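Local coordinates for protein mannose-6-phosphate isomerase (Helicobacter pylori, PDB 2QH5) that probably makes GDP-mannose from mannose 1-phosphate and GTP with its nucleotidyltransferase domain, the part present here, and belongs to the type 2 mannose-6-phosphate isomerases, at residues V143-S157 with A175-S188. Sequence-based numbering, arbitrary orientation.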
loop_
_atom_site.group_PDB
_atom_site.type_symbol
_atom_site.label_atom_id
_atom_site.label_comp_id
_atom_site.label_asym_id
_atom_site.label_seq_id
_atom_site.Cartn_x
_atom_site.Cartn_y
_atom_site.Cartn_z
ATOM N N VAL A 143 -11.776 -0.260 8.785
ATOM C CA VAL A 143 -11.960 0.849 9.715
ATOM C C VAL A 143 -13.454 1.121 9.834
ATOM O O VAL A 143 -14.148 1.273 8.824
ATOM C CB VAL A 143 -11.188 2.120 9.268
ATOM C CG1 VAL A 143 -11.659 3.355 10.031
ATOM C CG2 VAL A 143 -9.690 1.928 9.459
ATOM N N SER A 144 -13.937 1.159 11.074
ATOM C CA SER A 144 -15.361 1.311 11.372
ATOM C C SER A 144 -15.910 2.663 10.944
ATOM O O SER A 144 -15.431 3.714 11.373
ATOM C CB SER A 144 -15.624 1.068 12.860
ATOM O OG SER A 144 -14.549 1.552 13.646
ATOM N N ILE A 145 -16.922 2.607 10.086
ATOM C CA ILE A 145 -17.533 3.783 9.482
ATOM C C ILE A 145 -18.296 4.644 10.490
ATOM O O ILE A 145 -19.099 4.133 11.274
ATOM C CB ILE A 145 -18.523 3.358 8.370
ATOM C CG1 ILE A 145 -17.849 2.400 7.382
ATOM C CG2 ILE A 145 -19.102 4.576 7.661
ATOM C CD1 ILE A 145 -18.795 1.796 6.362
ATOM N N ASP A 146 -18.036 5.950 10.468
ATOM C CA ASP A 146 -18.917 6.914 11.128
ATOM C C ASP A 146 -19.605 7.828 10.104
ATOM O O ASP A 146 -20.835 7.845 10.010
ATOM C CB ASP A 146 -18.195 7.713 12.233
ATOM C CG ASP A 146 -16.730 7.980 11.919
ATOM O OD1 ASP A 146 -16.434 8.569 10.856
ATOM O OD2 ASP A 146 -15.873 7.614 12.754
ATOM N N LYS A 147 -18.809 8.563 9.330
ATOM C CA LYS A 147 -19.338 9.443 8.286
ATOM C C LYS A 147 -19.183 8.817 6.898
ATOM O O LYS A 147 -18.071 8.715 6.380
ATOM C CB LYS A 147 -18.664 10.821 8.330
ATOM C CG LYS A 147 -19.116 11.727 9.480
ATOM C CD LYS A 147 -18.251 11.570 10.734
ATOM C CE LYS A 147 -16.816 12.044 10.502
ATOM N NZ LYS A 147 -16.740 13.456 10.027
ATOM N N PRO A 148 -20.308 8.396 6.295
ATOM C CA PRO A 148 -20.312 7.703 5.002
ATOM C C PRO A 148 -20.001 8.580 3.773
ATOM O O PRO A 148 -20.921 9.106 3.136
ATOM C CB PRO A 148 -21.733 7.129 4.915
ATOM C CG PRO A 148 -22.558 7.983 5.806
ATOM C CD PRO A 148 -21.662 8.552 6.858
ATOM N N ASN A 149 -18.717 8.714 3.438
ATOM C CA ASN A 149 -18.311 9.405 2.205
ATOM C C ASN A 149 -17.929 8.433 1.081
ATOM O O ASN A 149 -17.397 7.350 1.335
ATOM C CB ASN A 149 -17.196 10.431 2.464
ATOM C CG ASN A 149 -15.851 9.786 2.753
ATOM O OD1 ASN A 149 -15.011 9.655 1.860
ATOM N ND2 ASN A 149 -15.641 9.384 4.001
ATOM N N THR A 150 -18.196 8.836 -0.158
ATOM C CA THR A 150 -18.145 7.924 -1.305
ATOM C C THR A 150 -16.811 7.884 -2.052
ATOM O O THR A 150 -16.736 7.372 -3.172
ATOM C CB THR A 150 -19.262 8.242 -2.312
ATOM O OG1 THR A 150 -19.141 9.599 -2.756
ATOM C CG2 THR A 150 -20.617 8.043 -1.668
ATOM N N GLU A 151 -15.766 8.423 -1.432
ATOM C CA GLU A 151 -14.428 8.389 -2.011
ATOM C C GLU A 151 -13.681 7.134 -1.567
ATOM O O GLU A 151 -12.677 6.753 -2.173
ATOM C CB GLU A 151 -13.641 9.645 -1.623
ATOM C CG GLU A 151 -14.095 10.917 -2.340
ATOM C CD GLU A 151 -13.585 12.188 -1.675
ATOM O OE1 GLU A 151 -13.938 12.439 -0.499
ATOM O OE2 GLU A 151 -12.840 12.942 -2.336
ATOM N N PHE A 152 -14.188 6.495 -0.513
ATOM C CA PHE A 152 -13.540 5.327 0.086
ATOM C C PHE A 152 -13.987 3.988 -0.493
ATOM O O PHE A 152 -14.998 3.902 -1.201
ATOM C CB PHE A 152 -13.751 5.320 1.600
ATOM C CG PHE A 152 -12.761 6.153 2.355
ATOM C CD1 PHE A 152 -11.412 5.821 2.356
ATOM C CD2 PHE A 152 -13.177 7.260 3.079
ATOM C CE1 PHE A 152 -10.493 6.589 3.055
ATOM C CE2 PHE A 152 -12.266 8.034 3.785
ATOM C CZ PHE A 152 -10.921 7.698 3.774
ATOM N N GLY A 153 -13.209 2.951 -0.186
ATOM C CA GLY A 153 -13.568 1.571 -0.496
ATOM C C GLY A 153 -14.343 0.947 0.651
ATOM O O GLY A 153 -14.046 1.184 1.828
ATOM N N TYR A 154 -15.348 0.155 0.306
ATOM C CA TYR A 154 -16.203 -0.466 1.306
ATOM C C TYR A 154 -15.971 -1.964 1.341
ATOM O O TYR A 154 -16.117 -2.650 0.325
ATOM C CB TYR A 154 -17.676 -0.165 1.024
ATOM C CG TYR A 154 -18.137 1.199 1.494
ATOM C CD1 TYR A 154 -17.597 2.371 0.958
ATOM C CD2 TYR A 154 -19.123 1.319 2.471
ATOM C CE1 TYR A 154 -18.017 3.618 1.388
ATOM C CE2 TYR A 154 -19.551 2.560 2.904
ATOM C CZ TYR A 154 -18.994 3.704 2.361
ATOM O OH TYR A 154 -19.422 4.934 2.794
ATOM N N ILE A 155 -15.593 -2.458 2.516
ATOM C CA ILE A 155 -15.455 -3.894 2.744
ATOM C C ILE A 155 -16.681 -4.415 3.489
ATOM O O ILE A 155 -16.978 -3.960 4.596
ATOM C CB ILE A 155 -14.202 -4.233 3.587
ATOM C CG1 ILE A 155 -12.948 -3.584 3.004
ATOM C CG2 ILE A 155 -14.028 -5.735 3.680
ATOM C CD1 ILE A 155 -11.773 -3.558 3.966
ATOM N N GLU A 156 -17.397 -5.359 2.881
ATOM C CA GLU A 156 -18.473 -6.044 3.593
ATOM C C GLU A 156 -17.900 -7.215 4.362
ATOM O O GLU A 156 -17.395 -8.165 3.769
ATOM C CB GLU A 156 -19.573 -6.548 2.656
ATOM C CG GLU A 156 -20.746 -7.168 3.421
ATOM C CD GLU A 156 -21.942 -7.505 2.546
ATOM O OE1 GLU A 156 -22.819 -8.262 3.006
ATOM O OE2 GLU A 156 -22.018 -7.009 1.407
ATOM N N SER A 157 -17.969 -7.137 5.682
ATOM C CA SER A 157 -17.545 -8.247 6.517
ATOM C C SER A 157 -18.466 -8.368 7.726
ATOM O O SER A 157 -18.431 -7.534 8.635
ATOM C CB SER A 157 -16.085 -8.097 6.944
ATOM O OG SER A 157 -15.997 -7.717 8.298
ATOM N N ALA A 175 -23.945 4.098 -0.070
ATOM C CA ALA A 175 -23.097 4.408 1.088
ATOM C C ALA A 175 -23.902 4.683 2.359
ATOM O O ALA A 175 -23.391 4.538 3.476
ATOM C CB ALA A 175 -22.185 5.588 0.774
ATOM N N ILE A 176 -25.155 5.086 2.178
ATOM C CA ILE A 176 -26.048 5.359 3.294
ATOM C C ILE A 176 -26.885 4.112 3.587
ATOM O O ILE A 176 -27.334 3.904 4.718
ATOM C CB ILE A 176 -26.924 6.619 3.013
ATOM C CG1 ILE A 176 -26.587 7.743 4.001
ATOM C CG2 ILE A 176 -28.430 6.293 2.958
ATOM C CD1 ILE A 176 -25.432 8.625 3.555
ATOM N N GLU A 177 -27.066 3.278 2.565
ATOM C CA GLU A 177 -27.796 2.020 2.700
ATOM C C GLU A 177 -26.955 0.977 3.438
ATOM O O GLU A 177 -27.479 0.199 4.237
ATOM C CB GLU A 177 -28.202 1.499 1.322
ATOM C CG GLU A 177 -29.303 0.455 1.345
ATOM C CD GLU A 177 -29.960 0.275 -0.011
ATOM O OE1 GLU A 177 -29.234 0.196 -1.028
ATOM O OE2 GLU A 177 -31.207 0.208 -0.055
ATOM N N PHE A 178 -25.651 0.978 3.166
ATOM C CA PHE A 178 -24.708 0.090 3.843
ATOM C C PHE A 178 -24.299 0.654 5.206
ATOM O O PHE A 178 -23.617 -0.014 5.989
ATOM C CB PHE A 178 -23.466 -0.162 2.974
ATOM C CG PHE A 178 -23.758 -0.867 1.669
ATOM C CD1 PHE A 178 -24.775 -1.813 1.573
ATOM C CD2 PHE A 178 -22.988 -0.604 0.540
ATOM C CE1 PHE A 178 -25.033 -2.464 0.370
ATOM C CE2 PHE A 178 -23.238 -1.250 -0.667
ATOM C CZ PHE A 178 -24.261 -2.182 -0.750
ATOM N N GLN A 179 -24.713 1.892 5.471
ATOM C CA GLN A 179 -24.548 2.514 6.779
ATOM C C GLN A 179 -25.480 1.841 7.783
ATOM O O GLN A 179 -25.048 1.421 8.861
ATOM C CB GLN A 179 -24.858 4.014 6.695
ATOM C CG GLN A 179 -24.565 4.804 7.962
ATOM C CD GLN A 179 -23.081 5.035 8.172
ATOM O OE1 GLN A 179 -22.286 4.904 7.242
ATOM N NE2 GLN A 179 -22.700 5.383 9.396
ATOM N N LYS A 180 -26.754 1.739 7.401
ATOM C CA LYS A 180 -27.804 1.136 8.223
ATOM C C LYS A 180 -27.618 -0.376 8.381
ATOM O O LYS A 180 -27.892 -0.932 9.449
ATOM C CB LYS A 180 -29.182 1.437 7.616
ATOM C CG LYS A 180 -30.366 0.942 8.444
ATOM C CD LYS A 180 -31.603 0.739 7.583
ATOM C CE LYS A 180 -32.706 0.040 8.363
ATOM N NZ LYS A 180 -33.883 -0.271 7.505
ATOM N N SER A 181 -27.148 -1.028 7.317
ATOM C CA SER A 181 -26.979 -2.482 7.286
ATOM C C SER A 181 -26.068 -3.042 8.386
ATOM O O SER A 181 -26.394 -4.055 9.008
ATOM C CB SER A 181 -26.466 -2.924 5.913
ATOM O OG SER A 181 -27.522 -3.037 4.979
ATOM N N GLY A 182 -24.933 -2.388 8.621
ATOM C CA GLY A 182 -23.954 -2.873 9.593
ATOM C C GLY A 182 -23.074 -3.969 9.016
ATOM O O GLY A 182 -23.451 -4.641 8.053
ATOM N N GLY A 183 -21.898 -4.159 9.605
ATOM C CA GLY A 183 -20.931 -5.123 9.082
ATOM C C GLY A 183 -20.192 -4.583 7.866
ATOM O O GLY A 183 -19.717 -5.351 7.018
ATOM N N PHE A 184 -20.103 -3.256 7.787
ATOM C CA PHE A 184 -19.368 -2.572 6.725
ATOM C C PHE A 184 -18.232 -1.723 7.283
ATOM O O PHE A 184 -18.410 -0.987 8.258
ATOM C CB PHE A 184 -20.307 -1.716 5.877
ATOM C CG PHE A 184 -20.889 -2.449 4.709
ATOM C CD1 PHE A 184 -22.139 -3.042 4.799
ATOM C CD2 PHE A 184 -20.175 -2.563 3.521
ATOM C CE1 PHE A 184 -22.676 -3.730 3.720
ATOM C CE2 PHE A 184 -20.704 -3.243 2.434
ATOM C CZ PHE A 184 -21.957 -3.828 2.531
ATOM N N TYR A 185 -17.065 -1.842 6.655
ATOM C CA TYR A 185 -15.868 -1.123 7.077
ATOM C C TYR A 185 -15.288 -0.299 5.921
ATOM O O TYR A 185 -15.436 -0.657 4.748
ATOM C CB TYR A 185 -14.798 -2.101 7.574
ATOM C CG TYR A 185 -15.166 -2.963 8.768
ATOM C CD1 TYR A 185 -14.622 -2.710 10.027
ATOM C CD2 TYR A 185 -16.017 -4.057 8.632
ATOM C CE1 TYR A 185 -14.937 -3.510 11.121
ATOM C CE2 TYR A 185 -16.344 -4.856 9.722
ATOM C CZ TYR A 185 -15.800 -4.580 10.959
ATOM O OH TYR A 185 -16.126 -5.380 12.030
ATOM N N PHE A 186 -14.633 0.809 6.259
ATOM C CA PHE A 186 -13.828 1.548 5.290
ATOM C C PHE A 186 -12.557 0.764 5.028
ATOM O O PHE A 186 -11.901 0.297 5.962
ATOM C CB PHE A 186 -13.430 2.929 5.825
ATOM C CG PHE A 186 -14.518 3.967 5.742
ATOM C CD1 PHE A 186 -15.297 4.097 4.595
ATOM C CD2 PHE A 186 -14.735 4.844 6.805
ATOM C CE1 PHE A 186 -16.292 5.067 4.514
ATOM C CE2 PHE A 186 -15.725 5.814 6.734
ATOM C CZ PHE A 186 -16.504 5.929 5.584
ATOM N N ASN A 187 -12.209 0.615 3.758
ATOM C CA ASN A 187 -10.902 0.082 3.414
ATOM C C ASN A 187 -9.809 1.091 3.765
ATOM O O ASN A 187 -9.861 2.252 3.352
ATOM C CB ASN A 187 -10.836 -0.295 1.937
ATOM C CG ASN A 187 -9.463 -0.770 1.526
ATOM O OD1 ASN A 187 -8.724 -1.353 2.329
ATOM N ND2 ASN A 187 -9.099 -0.509 0.277
ATOM N N SER A 188 -8.821 0.642 4.531
ATOM C CA SER A 188 -7.762 1.520 5.001
ATOM C C SER A 188 -6.824 1.903 3.870
ATOM O O SER A 188 -6.167 2.938 3.925
ATOM C CB SER A 188 -6.963 0.850 6.113
ATOM O OG SER A 188 -6.128 -0.161 5.585
HETATM O O HOH W 1 -10.452 2.663 0.240
#
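The Phe-186 ring is held between Ile-145 and Phe-152. Ile-145 CG1 sits over the centre of one face of the Phe-186 ring, 3.9 Å from its centroid, as a CH-pi contact. Phe-152 covers the opposite face obliquely, its CB 3.6 Å from Phe-186 CD1. The edge of Phe-186 also turns to the face of Tyr-154, with the planes at 79°. Phe-152, Tyr-154 and Phe-186 thus form an aromatic cluster. Nearby, Glu-156 lies over a face of the Phe-184 ring. With CG anti to the backbone N (chi1 -176°), Glu-156 CG lies 4.1 Å from the Phe-184 ring centroid. The extended chain then carries Glu-156 OE2 past Phe-184 CZ, at 3.4 Å, to a salt bridge with Arg-165.

Backbone bonds join strand 184-188 to both flanking strands, antiparallel each time. Val-143 and Phe-186 exchange two bonds, and Ile-155 and Tyr-185 two more. Asn-187 N bonds to Gly-153 O at 2.7 Å, nearly straight at 175° but from above the carbonyl plane. Ser-157 N reaches Gly-183 O at 2.8 Å. A water accepts from Gly-153 N and donates to Asn-187 O.

Helix 175-181 meets the loop through Pro-148, whose CG is 3.7 Å from Ile-176 CD1. Gln-179 bends at chi2 and gives a weak bond from NE2 to Asp-146 O. Its OE1 is buried against Ile-145 and Pro-148 without a polar partner.

In the GT-A-type nucleotidyltransferase domain, strand 184-194 runs between strands 138-144 and 153-156. Strand 165-168 pairs with the outer side of 153-156, while helix 172-181 packs beside Phe-184 and Tyr-154. Met-259 of strand 257-261 touches Ile-155 and Tyr-185, on the other face of the sheet from Phe-186.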